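Long-range contacts in Dye type peroxidase A (Streptomyces lividans 1326, PDB 6GZW), which is a haem peroxidase of the dye-decolourising family, which probably uses hydrogen peroxide to oxidise dyes and other substrates at its haem iron: residues P108-S113 against V336-D341; R224-L229 against I350-S355. All coordinates share one frame; numbering follows the deposited sequence.

Contact 1: P108-S113 against V336-D341; sequences PLPDFS and VQRKLD. With HEM (protoporphyrin IX containing Fe), chain C.
The ring of Phe112 is held between a proline of its own loop and the aliphatic stem of a glutamine on the facing helix. Gln337 CG sits over the ring centre, 3.6 Å from the centroid of the Phe112 ring and 10° off its normal, a nearly ideal CH-pi contact. Pro110 CB covers the opposite face, nearer the rim. Gln337 CG is anti to its backbone N, and the chain bends at chi2 (57°). The bend carries the amide past the ring toward the haem, with Gln337 OE1 3.6 Å from HEM CMC. Amide and phenyl planes are almost perpendicular. The N-terminal ferredoxin-like half of the Dyp-type fold sends a loop against helix 333-343 of the C-terminal half, which lines the haem pocket. On the pocket side of this helix, Val336 CG1 meets the vinyl carbon HEM CAC, and Leu340 CD1 lies 3.8 Å from HEM C3C. An alanine in place of Phe112 would probably loosen the loop, since Gln337 CG and Pro110 would lose the ring they pack on. Arg338 reaches across to the loop, its chain extended from CG to NE. Its guanidinium lays one face on Pro110, with Arg338 NH2 3.5 Å from Pro110 CG. Further along, Ser113 OG donates to Asp341 OD2 at 2.5 Å, a very short bond that approaches from above the carboxylate plane. Ser113 N adds a weak bond to the same oxygen. Asp341 OD1 is hydrogen-bonded to Ser114 OG, the next residue of the loop.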
ATOM      1  N   PRO A 108     -24.926  10.337 -16.964  1.00 19.38           N
ATOM      2  CA  PRO A 108     -23.546   9.934 -17.300  1.00 19.53           C
ATOM      3  C   PRO A 108     -22.623  11.109 -17.597  1.00 19.41           C
ATOM      4  O   PRO A 108     -23.035  12.086 -18.219  1.00 17.70           O
ATOM      5  CB  PRO A 108     -23.710   9.056 -18.546  1.00 20.63           C
ATOM      6  CG  PRO A 108     -25.143   9.195 -18.968  1.00 21.22           C
ATOM      7  CD  PRO A 108     -25.909   9.579 -17.746  1.00 20.01           C
ATOM      8  N   LEU A 109     -21.365  10.998 -17.174  1.00 18.43           N
ATOM      9  CA  LEU A 109     -20.368  12.016 -17.467  1.00 17.53           C
ATOM     10  C   LEU A 109     -20.167  12.087 -18.973  1.00 17.71           C
ATOM     11  O   LEU A 109     -20.419  11.098 -19.666  1.00 18.93           O
ATOM     12  CB  LEU A 109     -19.030  11.686 -16.772  1.00 16.15           C
ATOM     13  CG  LEU A 109     -19.045  11.608 -15.236  1.00 16.35           C
ATOM     14  CD1 LEU A 109     -17.786  10.949 -14.645  1.00 16.27           C
ATOM     15  CD2 LEU A 109     -19.247  12.972 -14.625  1.00 16.48           C
ATOM     16  N   PRO A 110     -19.706  13.249 -19.494  1.00 18.90           N
ATOM     17  CA  PRO A 110     -19.338  13.298 -20.913  1.00 19.93           C
ATOM     18  C   PRO A 110     -18.303  12.244 -21.302  1.00 20.30           C
ATOM     19  O   PRO A 110     -17.504  11.804 -20.468  1.00 19.31           O
ATOM     20  CB  PRO A 110     -18.739  14.698 -21.074  1.00 20.46           C
ATOM     21  CG  PRO A 110     -19.359  15.505 -19.977  1.00 19.80           C
ATOM     22  CD  PRO A 110     -19.537  14.557 -18.829  1.00 19.96           C
ATOM     23  N   ASP A 111     -18.328  11.824 -22.558  1.00 21.27           N
ATOM     24  CA  ASP A 111     -17.238  11.059 -23.109  1.00 23.75           C
ATOM     25  C   ASP A 111     -16.209  12.078 -23.550  1.00 22.67           C
ATOM     26  O   ASP A 111     -16.306  12.628 -24.637  1.00 21.73           O
ATOM     27  CB  ASP A 111     -17.712  10.152 -24.257  1.00 28.54           C
ATOM     28  CG  ASP A 111     -18.702   9.092 -23.783  1.00 34.80           C
ATOM     29  OD1 ASP A 111     -18.303   8.157 -23.051  1.00 41.13           O
ATOM     30  OD2 ASP A 111     -19.903   9.204 -24.113  1.00 41.61           O
ATOM     31  N   PHE A 112     -15.245  12.380 -22.678  1.00 20.37           N
ATOM     32  CA  PHE A 112     -14.210  13.374 -22.987  1.00 19.12           C
ATOM     33  C   PHE A 112     -13.274  12.835 -24.043  1.00 18.69           C
ATOM     34  O   PHE A 112     -12.983  11.636 -24.050  1.00 19.66           O
ATOM     35  CB  PHE A 112     -13.415  13.755 -21.735  1.00 18.34           C
ATOM     36  CG  PHE A 112     -14.259  14.300 -20.630  1.00 18.97           C
ATOM     37  CD1 PHE A 112     -14.645  15.635 -20.626  1.00 19.75           C
ATOM     38  CD2 PHE A 112     -14.706  13.473 -19.598  1.00 19.33           C
ATOM     39  CE1 PHE A 112     -15.432  16.137 -19.592  1.00 19.80           C
ATOM     40  CE2 PHE A 112     -15.474  13.979 -18.565  1.00 19.32           C
ATOM     41  CZ  PHE A 112     -15.856  15.317 -18.578  1.00 19.12           C
ATOM     42  N   SER A 113     -12.787  13.708 -24.926  1.00 18.58           N
ATOM     43  CA  SER A 113     -11.882  13.282 -25.979  1.00 19.34           C
ATOM     44  C   SER A 113     -10.628  12.563 -25.426  1.00 19.24           C
ATOM     45  O   SER A 113     -10.116  11.642 -26.050  1.00 19.87           O
ATOM     46  CB  SER A 113     -11.489  14.475 -26.884  1.00 19.77           C
ATOM     47  OG  SER A 113     -10.503  15.296 -26.261  1.00 22.45           O
ATOM     48  N   VAL A 336     -15.015  21.729 -15.404  1.00 15.76           N
ATOM     49  CA  VAL A 336     -13.575  21.876 -15.264  1.00 14.73           C
ATOM     50  C   VAL A 336     -12.907  20.854 -16.183  1.00 13.76           C
ATOM     51  O   VAL A 336     -12.016  21.208 -16.950  1.00 14.27           O
ATOM     52  CB  VAL A 336     -13.115  21.747 -13.802  1.00 14.88           C
ATOM     53  CG1 VAL A 336     -11.601  21.789 -13.713  1.00 14.30           C
ATOM     54  CG2 VAL A 336     -13.737  22.850 -12.943  1.00 14.44           C
ATOM     55  N   GLN A 337     -13.321  19.591 -16.124  1.00 13.18           N
ATOM     56  CA  GLN A 337     -12.739  18.589 -17.021  1.00 13.99           C
ATOM     57  C   GLN A 337     -12.964  18.890 -18.505  1.00 14.77           C
ATOM     58  O   GLN A 337     -12.072  18.628 -19.321  1.00 15.80           O
ATOM     59  CB  GLN A 337     -13.187  17.150 -16.653  1.00 13.89           C
ATOM     60  CG  GLN A 337     -12.495  16.018 -17.414  1.00 13.83           C
ATOM     61  CD  GLN A 337     -10.966  16.017 -17.299  1.00 14.08           C
ATOM     62  OE1 GLN A 337     -10.400  16.566 -16.352  1.00 15.62           O
ATOM     63  NE2 GLN A 337     -10.297  15.386 -18.261  1.00 16.17           N
ATOM     64  N   ARG A 338     -14.117  19.479 -18.859  1.00 15.79           N
ATOM     65  CA  ARG A 338     -14.333  19.893 -20.265  1.00 17.51           C
ATOM     66  C   ARG A 338     -13.232  20.849 -20.679  1.00 17.31           C
ATOM     67  O   ARG A 338     -12.701  20.745 -21.783  1.00 18.64           O
ATOM     68  CB  ARG A 338     -15.675  20.572 -20.441  1.00 18.77           C
ATOM     69  CG  ARG A 338     -16.856  19.633 -20.500  1.00 21.60           C
ATOM     70  CD  ARG A 338     -18.087  20.419 -20.951  1.00 24.88           C
ATOM     71  NE  ARG A 338     -19.304  19.609 -21.007  1.00 26.01           N
ATOM     72  CZ  ARG A 338     -19.567  18.699 -21.940  1.00 28.38           C
ATOM     73  NH1 ARG A 338     -18.688  18.417 -22.905  1.00 30.06           N
ATOM     74  NH2 ARG A 338     -20.725  18.039 -21.910  1.00 30.31           N
ATOM     75  N   LYS A 339     -12.899  21.773 -19.778  1.00 17.22           N
ATOM     76  CA  LYS A 339     -11.820  22.724 -20.014  1.00 18.31           C
ATOM     77  C   LYS A 339     -10.451  22.077 -20.018  1.00 17.91           C
ATOM     78  O   LYS A 339      -9.601  22.446 -20.827  1.00 18.23           O
ATOM     79  CB  LYS A 339     -11.799  23.782 -18.939  1.00 20.18           C
ATOM     80  CG  LYS A 339     -10.736  24.842 -19.168  1.00 22.05           C
ATOM     81  CD  LYS A 339     -11.081  26.109 -18.436  1.00 24.29           C
ATOM     82  CE  LYS A 339     -12.221  26.834 -19.119  1.00 25.28           C
ATOM     83  NZ  LYS A 339     -12.676  27.918 -18.224  1.00 26.73           N
ATOM     84  N   LEU A 340     -10.209  21.141 -19.092  1.00 15.97           N
ATOM     85  CA  LEU A 340      -8.876  20.507 -19.054  1.00 16.04           C
ATOM     86  C   LEU A 340      -8.579  19.608 -20.249  1.00 16.88           C
ATOM     87  O   LEU A 340      -7.408  19.476 -20.682  1.00 16.36           O
ATOM     88  CB  LEU A 340      -8.698  19.680 -17.778  1.00 15.24           C
ATOM     89  CG  LEU A 340      -8.931  20.343 -16.427  1.00 15.02           C
ATOM     90  CD1 LEU A 340      -8.486  19.404 -15.328  1.00 15.07           C
ATOM     91  CD2 LEU A 340      -8.251  21.698 -16.317  1.00 14.54           C
ATOM     92  N   ASP A 341      -9.636  18.970 -20.746  1.00 17.23           N
ATOM     93  CA  ASP A 341      -9.566  17.851 -21.697  1.00 18.69           C
ATOM     94  C   ASP A 341      -8.437  18.016 -22.727  1.00 19.93           C
ATOM     95  O   ASP A 341      -7.471  17.228 -22.742  1.00 19.60           O
ATOM     96  CB  ASP A 341     -10.948  17.673 -22.345  1.00 19.50           C
ATOM     97  CG  ASP A 341     -10.996  16.533 -23.318  1.00 20.33           C
ATOM     98  OD1 ASP A 341     -10.546  15.436 -22.961  1.00 20.54           O
ATOM     99  OD2 ASP A 341     -11.497  16.727 -24.450  1.00 24.95           O
TER
HETATM  100  CHA HEM C 501      -5.030  22.022  -8.305  1.00 10.16           C
HETATM  101  CHB HEM C 501      -2.298  18.304  -9.772  1.00 10.00           C
HETATM  102  CHC HEM C 501      -6.199  16.374 -11.927  1.00 10.15           C
HETATM  103  CHD HEM C 501      -8.900  20.075 -10.458  1.00 10.57           C
HETATM  104  C1A HEM C 501      -3.959  21.192  -8.515  1.00 10.27           C
HETATM  105  C2A HEM C 501      -2.627  21.468  -8.088  1.00 10.63           C
HETATM  106  C3A HEM C 501      -1.873  20.421  -8.508  1.00 10.79           C
HETATM  107  C4A HEM C 501      -2.730  19.503  -9.199  1.00 10.25           C
HETATM  108  CMA HEM C 501      -0.396  20.198  -8.288  1.00 11.03           C
HETATM  109  CAA HEM C 501      -2.133  22.693  -7.330  1.00 11.27           C
HETATM  110  CBA HEM C 501      -2.150  22.621  -5.810  1.00 11.81           C
HETATM  111  CGA HEM C 501      -3.543  22.606  -5.277  1.00 12.79           C
HETATM  112  O1A HEM C 501      -4.215  23.659  -5.109  1.00 12.80           O
HETATM  113  O2A HEM C 501      -4.089  21.500  -5.001  1.00 12.77           O
HETATM  114  C1B HEM C 501      -3.147  17.431 -10.477  1.00 10.07           C
HETATM  115  C2B HEM C 501      -2.738  16.176 -11.015  1.00  9.79           C
HETATM  116  C3B HEM C 501      -3.806  15.608 -11.634  1.00  9.85           C
HETATM  117  C4B HEM C 501      -4.930  16.575 -11.442  1.00 10.15           C
HETATM  118  CMB HEM C 501      -1.351  15.613 -10.952  1.00  9.86           C
HETATM  119  CAB HEM C 501      -3.939  14.280 -12.270  1.00  9.86           C
HETATM  120  CBB HEM C 501      -3.199  13.229 -11.960  1.00  9.80           C
HETATM  121  C1C HEM C 501      -7.271  17.224 -11.766  1.00 10.56           C
HETATM  122  C2C HEM C 501      -8.572  16.990 -12.281  1.00 10.98           C
HETATM  123  C3C HEM C 501      -9.344  18.064 -11.873  1.00 11.29           C
HETATM  124  C4C HEM C 501      -8.500  18.921 -11.079  1.00 10.58           C
HETATM  125  CMC HEM C 501      -9.033  15.845 -13.129  1.00 11.26           C
HETATM  126  CAC HEM C 501     -10.760  18.387 -12.170  1.00 10.81           C
HETATM  127  CBC HEM C 501     -11.496  17.959 -13.207  1.00 11.13           C
HETATM  128  C1D HEM C 501      -8.017  20.850  -9.695  1.00 10.03           C
HETATM  129  C2D HEM C 501      -8.518  22.046  -8.991  1.00 10.20           C
HETATM  130  C3D HEM C 501      -7.448  22.600  -8.390  1.00 10.17           C
HETATM  131  C4D HEM C 501      -6.298  21.716  -8.742  1.00 10.06           C
HETATM  132  CMD HEM C 501      -9.960  22.539  -8.921  1.00  9.84           C
HETATM  133  CAD HEM C 501      -7.458  23.863  -7.545  1.00 10.17           C
HETATM  134  CBD HEM C 501      -7.369  25.133  -8.397  1.00 10.24           C
HETATM  135  CGD HEM C 501      -7.454  26.353  -7.533  1.00 10.87           C
HETATM  136  O1D HEM C 501      -6.404  26.925  -7.127  1.00 11.87           O
HETATM  137  O2D HEM C 501      -8.580  26.778  -7.201  1.00 10.60           O
HETATM  138  NA  HEM C 501      -3.997  20.036  -9.280  1.00 10.72           N
HETATM  139  NB  HEM C 501      -4.436  17.626 -10.779  1.00 10.02           N
HETATM  140  NC  HEM C 501      -7.222  18.405 -11.103  1.00 10.65           N
HETATM  141  ND  HEM C 501      -6.681  20.737  -9.603  1.00 10.32           N
HETATM  142 FE   HEM C 501      -5.587  19.254 -10.194  1.00 10.78          FE
HETATM  143  O   HOH W   1      -6.056  18.210  -8.575  1.00 14.68           O

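Contact 2: R224-L229 against I350-S355; sequences RRIRML and IRHEAS. With HEM (protoporphyrin IX containing Fe), chain C.
Ile350 begins the strand beside the haem: its CB lies 3.6 Å from Ile226 CG2, and both side chains pack on vinyl carbon HEM CBB. Arg351 pairs antiparallel with Arg227 through two backbone bonds. On the face away from the haem, the side chains of Arg227 and Arg351 run alongside each other. His352 turns back to the haem face. His352 ND1 accepts from Arg224 NE at 3.0 Å, almost in both planes, so ND1 is probably the unprotonated ring nitrogen. The Arg224 chain curls at chi2 and chi3 to reach it, and Arg224 NH2 also forms a salt bridge with Asp115. Ile226 CD1 lies over one face of the His352 ring. These neighbouring strands belong to the C-terminal ferredoxin-like half of the Dyp-type fold; 350-360 borders the N-terminal half, and this face walls the haem pocket. At Glu353 the strand takes a classic beta bulge, with Glu353 and Ala354 set against Arg225 alone. Glu353 N meets Arg225 O nearly along the C=O axis at 2.8 Å. Glu353 OE2 forms salt bridges to both arginines, Arg227 NE at 2.9 Å and, on its anti lone pair, Arg351 NE at 3.0 Å. This shared carboxylate probably offsets their mutual repulsion. Glu353 OE1 reaches Arg225 NE through a water, while Arg225 NH2 forms salt bridges with Asp308 and Asp317. Ala354 O accepts from Arg225 N. Ser355 OG, anti to its backbone N, receives Arg224 NH1 at 3.0 Å.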
ATOM      1  N   ARG A 224     -11.735   9.196 -10.537  1.00 10.53           N
ATOM      2  CA  ARG A 224     -10.982   8.968 -11.784  1.00 10.87           C
ATOM      3  C   ARG A 224      -9.676   8.300 -11.463  1.00 10.44           C
ATOM      4  O   ARG A 224      -8.918   8.796 -10.617  1.00 11.13           O
ATOM      5  CB  ARG A 224     -10.697  10.294 -12.526  1.00 11.37           C
ATOM      6  CG  ARG A 224     -11.947  11.144 -12.773  1.00 11.60           C
ATOM      7  CD  ARG A 224     -12.863  10.576 -13.842  1.00 11.91           C
ATOM      8  NE  ARG A 224     -12.335  10.840 -15.180  1.00 12.77           N
ATOM      9  CZ  ARG A 224     -13.056  10.851 -16.300  1.00 13.10           C
ATOM     10  NH1 ARG A 224     -14.359  10.528 -16.293  1.00 13.69           N
ATOM     11  NH2 ARG A 224     -12.455  11.165 -17.461  1.00 13.07           N
ATOM     12  N   ARG A 225      -9.411   7.167 -12.117  1.00 10.04           N
ATOM     13  CA  ARG A 225      -8.131   6.502 -12.016  1.00 10.21           C
ATOM     14  C   ARG A 225      -7.281   7.171 -13.099  1.00  9.86           C
ATOM     15  O   ARG A 225      -7.446   6.867 -14.273  1.00  9.14           O
ATOM     16  CB  ARG A 225      -8.242   4.990 -12.260  1.00 10.09           C
ATOM     17  CG  ARG A 225      -6.915   4.241 -12.102  1.00  9.99           C
ATOM     18  CD  ARG A 225      -7.030   2.819 -12.622  1.00 10.73           C
ATOM     19  NE  ARG A 225      -5.783   2.065 -12.488  1.00 10.95           N
ATOM     20  CZ  ARG A 225      -5.340   1.531 -11.343  1.00 11.32           C
ATOM     21  NH1 ARG A 225      -6.015   1.695 -10.213  1.00 11.29           N
ATOM     22  NH2 ARG A 225      -4.204   0.851 -11.320  1.00 11.25           N
ATOM     23  N   ILE A 226      -6.354   8.043 -12.682  1.00  9.84           N
ATOM     24  CA  ILE A 226      -5.574   8.811 -13.637  1.00  9.98           C
ATOM     25  C   ILE A 226      -4.134   8.332 -13.568  1.00  9.65           C
ATOM     26  O   ILE A 226      -3.440   8.568 -12.580  1.00  9.63           O
ATOM     27  CB  ILE A 226      -5.648  10.321 -13.348  1.00  9.97           C
ATOM     28  CG1 ILE A 226      -7.100  10.774 -13.210  1.00 10.70           C
ATOM     29  CG2 ILE A 226      -4.953  11.090 -14.456  1.00 10.30           C
ATOM     30  CD1 ILE A 226      -7.238  12.239 -12.862  1.00 10.59           C
ATOM     31  N   ARG A 227      -3.685   7.648 -14.627  1.00 10.10           N
ATOM     32  CA  ARG A 227      -2.328   7.197 -14.687  1.00 10.42           C
ATOM     33  C   ARG A 227      -1.437   8.372 -14.962  1.00 10.76           C
ATOM     34  O   ARG A 227      -1.778   9.250 -15.751  1.00 10.76           O
ATOM     35  CB  ARG A 227      -2.138   6.140 -15.781  1.00 11.04           C
ATOM     36  CG  ARG A 227      -0.705   5.619 -15.878  1.00 11.69           C
ATOM     37  CD  ARG A 227      -0.641   4.254 -16.529  1.00 12.32           C
ATOM     38  NE  ARG A 227      -0.999   4.282 -17.952  1.00 12.80           N
ATOM     39  CZ  ARG A 227      -0.149   4.513 -18.942  1.00 14.26           C
ATOM     40  NH1 ARG A 227       1.124   4.804 -18.715  1.00 14.18           N
ATOM     41  NH2 ARG A 227      -0.590   4.458 -20.192  1.00 16.21           N
ATOM     42  N   MET A 228      -0.334   8.445 -14.256  1.00 10.47           N
ATOM     43  CA  MET A 228       0.657   9.456 -14.558  1.00 10.12           C
ATOM     44  C   MET A 228       1.674   8.889 -15.528  1.00 10.45           C
ATOM     45  O   MET A 228       2.235   7.858 -15.291  1.00 10.50           O
ATOM     46  CB  MET A 228       1.340   9.953 -13.297  1.00 10.49           C
ATOM     47  CG  MET A 228       0.431  10.765 -12.389  1.00 10.65           C
ATOM     48  SD  MET A 228       1.130  10.920 -10.738  1.00 10.72           S
ATOM     49  CE  MET A 228       0.178  12.317 -10.177  1.00 11.03           C
ATOM     50  N   LEU A 229       1.950   9.608 -16.612  1.00 10.63           N
ATOM     51  CA  LEU A 229       2.929   9.176 -17.604  1.00 11.08           C
ATOM     52  C   LEU A 229       4.296   9.611 -17.093  1.00 10.72           C
ATOM     53  O   LEU A 229       4.959  10.481 -17.656  1.00 10.88           O
ATOM     54  CB  LEU A 229       2.615   9.782 -18.996  1.00 12.19           C
ATOM     55  CG  LEU A 229       1.230   9.405 -19.548  1.00 13.44           C
ATOM     56  CD1 LEU A 229       1.066   9.906 -20.973  1.00 14.78           C
ATOM     57  CD2 LEU A 229       0.944   7.922 -19.499  1.00 14.18           C
ATOM     58  N   ILE A 350      -0.863  12.741 -18.422  1.00 10.96           N
ATOM     59  CA  ILE A 350      -1.761  11.894 -17.680  1.00 12.40           C
ATOM     60  C   ILE A 350      -2.722  11.113 -18.610  1.00 12.97           C
ATOM     61  O   ILE A 350      -2.922  11.458 -19.781  1.00 12.93           O
ATOM     62  CB  ILE A 350      -2.556  12.687 -16.635  1.00 12.10           C
ATOM     63  CG1 ILE A 350      -3.461  13.744 -17.308  1.00 12.25           C
ATOM     64  CG2 ILE A 350      -1.640  13.306 -15.577  1.00 12.15           C
ATOM     65  CD1 ILE A 350      -4.433  14.401 -16.364  1.00 12.68           C
ATOM     66  N   ARG A 351      -3.306  10.035 -18.087  1.00 13.05           N
ATOM     67  CA  ARG A 351      -4.305   9.295 -18.863  1.00 13.75           C
ATOM     68  C   ARG A 351      -5.415   8.807 -17.952  1.00 12.42           C
ATOM     69  O   ARG A 351      -5.162   8.045 -17.004  1.00 11.25           O
ATOM     70  CB  ARG A 351      -3.646   8.135 -19.621  1.00 17.36           C
ATOM     71  CG  ARG A 351      -4.317   7.875 -20.957  1.00 20.69           C
ATOM     72  CD  ARG A 351      -3.464   7.004 -21.881  1.00 23.06           C
ATOM     73  NE  ARG A 351      -3.762   5.620 -21.595  1.00 23.06           N
ATOM     74  CZ  ARG A 351      -4.125   4.688 -22.464  1.00 21.16           C
ATOM     75  NH1 ARG A 351      -4.213   4.916 -23.783  1.00 19.75           N
ATOM     76  NH2 ARG A 351      -4.328   3.468 -21.990  1.00 22.90           N
ATOM     77  N   HIS A 352      -6.631   9.291 -18.194  1.00 11.46           N
ATOM     78  CA  HIS A 352      -7.774   8.868 -17.397  1.00 11.27           C
ATOM     79  C   HIS A 352      -8.190   7.458 -17.845  1.00 11.63           C
ATOM     80  O   HIS A 352      -8.606   7.224 -19.006  1.00 11.70           O
ATOM     81  CB  HIS A 352      -8.950   9.812 -17.578  1.00 11.22           C
ATOM     82  CG  HIS A 352      -8.770  11.166 -16.968  1.00 11.20           C
ATOM     83  ND1 HIS A 352      -9.594  11.647 -15.968  1.00 11.09           N
ATOM     84  CD2 HIS A 352      -7.905  12.169 -17.256  1.00 11.16           C
ATOM     85  CE1 HIS A 352      -9.223  12.879 -15.649  1.00 10.86           C
ATOM     86  NE2 HIS A 352      -8.213  13.225 -16.426  1.00 11.09           N
ATOM     87  N   GLU A 353      -8.057   6.486 -16.951  1.00 11.51           N
ATOM     88  CA  GLU A 353      -8.249   5.079 -17.308  1.00 11.77           C
ATOM     89  C   GLU A 353      -9.401   4.361 -16.625  1.00 12.06           C
ATOM     90  O   GLU A 353      -9.671   3.212 -16.967  1.00 11.28           O
ATOM     91  CB  GLU A 353      -6.939   4.303 -17.116  1.00 11.85           C
ATOM     92  CG  GLU A 353      -5.870   4.761 -18.125  1.00 12.02           C
ATOM     93  CD  GLU A 353      -4.533   4.066 -18.014  1.00 12.50           C
ATOM     94  OE1 GLU A 353      -4.316   3.235 -17.117  1.00 13.42           O
ATOM     95  OE2 GLU A 353      -3.697   4.369 -18.874  1.00 12.80           O
ATOM     96  N   ALA A 354     -10.057   5.010 -15.651  1.00 11.83           N
ATOM     97  CA  ALA A 354     -11.313   4.496 -15.100  1.00 12.24           C
ATOM     98  C   ALA A 354     -12.080   5.648 -14.495  1.00 12.03           C
ATOM     99  O   ALA A 354     -11.470   6.677 -14.156  1.00 11.21           O
ATOM    100  CB  ALA A 354     -11.053   3.401 -14.084  1.00 12.28           C
ATOM    101  N   SER A 355     -13.400   5.484 -14.322  1.00 12.25           N
ATOM    102  CA  SER A 355     -14.245   6.569 -13.857  1.00 12.51           C
ATOM    103  C   SER A 355     -15.431   6.032 -13.081  1.00 12.41           C
ATOM    104  O   SER A 355     -15.892   4.954 -13.350  1.00 12.43           O
ATOM    105  CB  SER A 355     -14.788   7.336 -15.045  1.00 13.15           C
ATOM    106  OG  SER A 355     -15.589   8.424 -14.608  1.00 13.53           O
TER
HETATM  107  CHA HEM C 501      -5.030  22.022  -8.305  1.00 10.16           C
HETATM  108  CHB HEM C 501      -2.298  18.304  -9.772  1.00 10.00           C
HETATM  109  CHC HEM C 501      -6.199  16.374 -11.927  1.00 10.15           C
HETATM  110  CHD HEM C 501      -8.900  20.075 -10.458  1.00 10.57           C
HETATM  111  C1A HEM C 501      -3.959  21.192  -8.515  1.00 10.27           C
HETATM  112  C2A HEM C 501      -2.627  21.468  -8.088  1.00 10.63           C
HETATM  113  C3A HEM C 501      -1.873  20.421  -8.508  1.00 10.79           C
HETATM  114  C4A HEM C 501      -2.730  19.503  -9.199  1.00 10.25           C
HETATM  115  CMA HEM C 501      -0.396  20.198  -8.288  1.00 11.03           C
HETATM  116  CAA HEM C 501      -2.133  22.693  -7.330  1.00 11.27           C
HETATM  117  CBA HEM C 501      -2.150  22.621  -5.810  1.00 11.81           C
HETATM  118  CGA HEM C 501      -3.543  22.606  -5.277  1.00 12.79           C
HETATM  119  O1A HEM C 501      -4.215  23.659  -5.109  1.00 12.80           O
HETATM  120  O2A HEM C 501      -4.089  21.500  -5.001  1.00 12.77           O
HETATM  121  C1B HEM C 501      -3.147  17.431 -10.477  1.00 10.07           C
HETATM  122  C2B HEM C 501      -2.738  16.176 -11.015  1.00  9.79           C
HETATM  123  C3B HEM C 501      -3.806  15.608 -11.634  1.00  9.85           C
HETATM  124  C4B HEM C 501      -4.930  16.575 -11.442  1.00 10.15           C
HETATM  125  CMB HEM C 501      -1.351  15.613 -10.952  1.00  9.86           C
HETATM  126  CAB HEM C 501      -3.939  14.280 -12.270  1.00  9.86           C
HETATM  127  CBB HEM C 501      -3.199  13.229 -11.960  1.00  9.80           C
HETATM  128  C1C HEM C 501      -7.271  17.224 -11.766  1.00 10.56           C
HETATM  129  C2C HEM C 501      -8.572  16.990 -12.281  1.00 10.98           C
HETATM  130  C3C HEM C 501      -9.344  18.064 -11.873  1.00 11.29           C
HETATM  131  C4C HEM C 501      -8.500  18.921 -11.079  1.00 10.58           C
HETATM  132  CMC HEM C 501      -9.033  15.845 -13.129  1.00 11.26           C
HETATM  133  CAC HEM C 501     -10.760  18.387 -12.170  1.00 10.81           C
HETATM  134  CBC HEM C 501     -11.496  17.959 -13.207  1.00 11.13           C
HETATM  135  C1D HEM C 501      -8.017  20.850  -9.695  1.00 10.03           C
HETATM  136  C2D HEM C 501      -8.518  22.046  -8.991  1.00 10.20           C
HETATM  137  C3D HEM C 501      -7.448  22.600  -8.390  1.00 10.17           C
HETATM  138  C4D HEM C 501      -6.298  21.716  -8.742  1.00 10.06           C
HETATM  139  CMD HEM C 501      -9.960  22.539  -8.921  1.00  9.84           C
HETATM  140  CAD HEM C 501      -7.458  23.863  -7.545  1.00 10.17           C
HETATM  141  CBD HEM C 501      -7.369  25.133  -8.397  1.00 10.24           C
HETATM  142  CGD HEM C 501      -7.454  26.353  -7.533  1.00 10.87           C
HETATM  143  O1D HEM C 501      -6.404  26.925  -7.127  1.00 11.87           O
HETATM  144  O2D HEM C 501      -8.580  26.778  -7.201  1.00 10.60           O
HETATM  145  NA  HEM C 501      -3.997  20.036  -9.280  1.00 10.72           N
HETATM  146  NB  HEM C 501      -4.436  17.626 -10.779  1.00 10.02           N
HETATM  147  NC  HEM C 501      -7.222  18.405 -11.103  1.00 10.65           N
HETATM  148  ND  HEM C 501      -6.681  20.737  -9.603  1.00 10.32           N
HETATM  149 FE   HEM C 501      -5.587  19.254 -10.194  1.00 10.78          FE
HETATM  150  O   HOH W   2      -3.704   2.901 -14.452  1.00 12.27           O
HETATM  151  O   HOH W   1      -6.056  18.210  -8.575  1.00 14.68           O

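In the fold
From the N terminus, the chain first reaches loop 108-113, then strand 219-228 and much later helix 333-343, which is soon followed by strand 350-360. Contact 1 closes a span of 222 residues by bringing the helix back to the loop. Contact 2 opens inside that span and closes after it, joining neighbouring strands across 120 residues. The two closures therefore cross. Contact 1 joins the N-terminal and C-terminal halves, whereas contact 2 lies within the C-terminal half. Their centres are about 13 Å apart. Leu109 packs on Ser355 and Arg224, Phe112 touches Arg224, and Gln337 packs on His352. Helix and strands thus border the same haem.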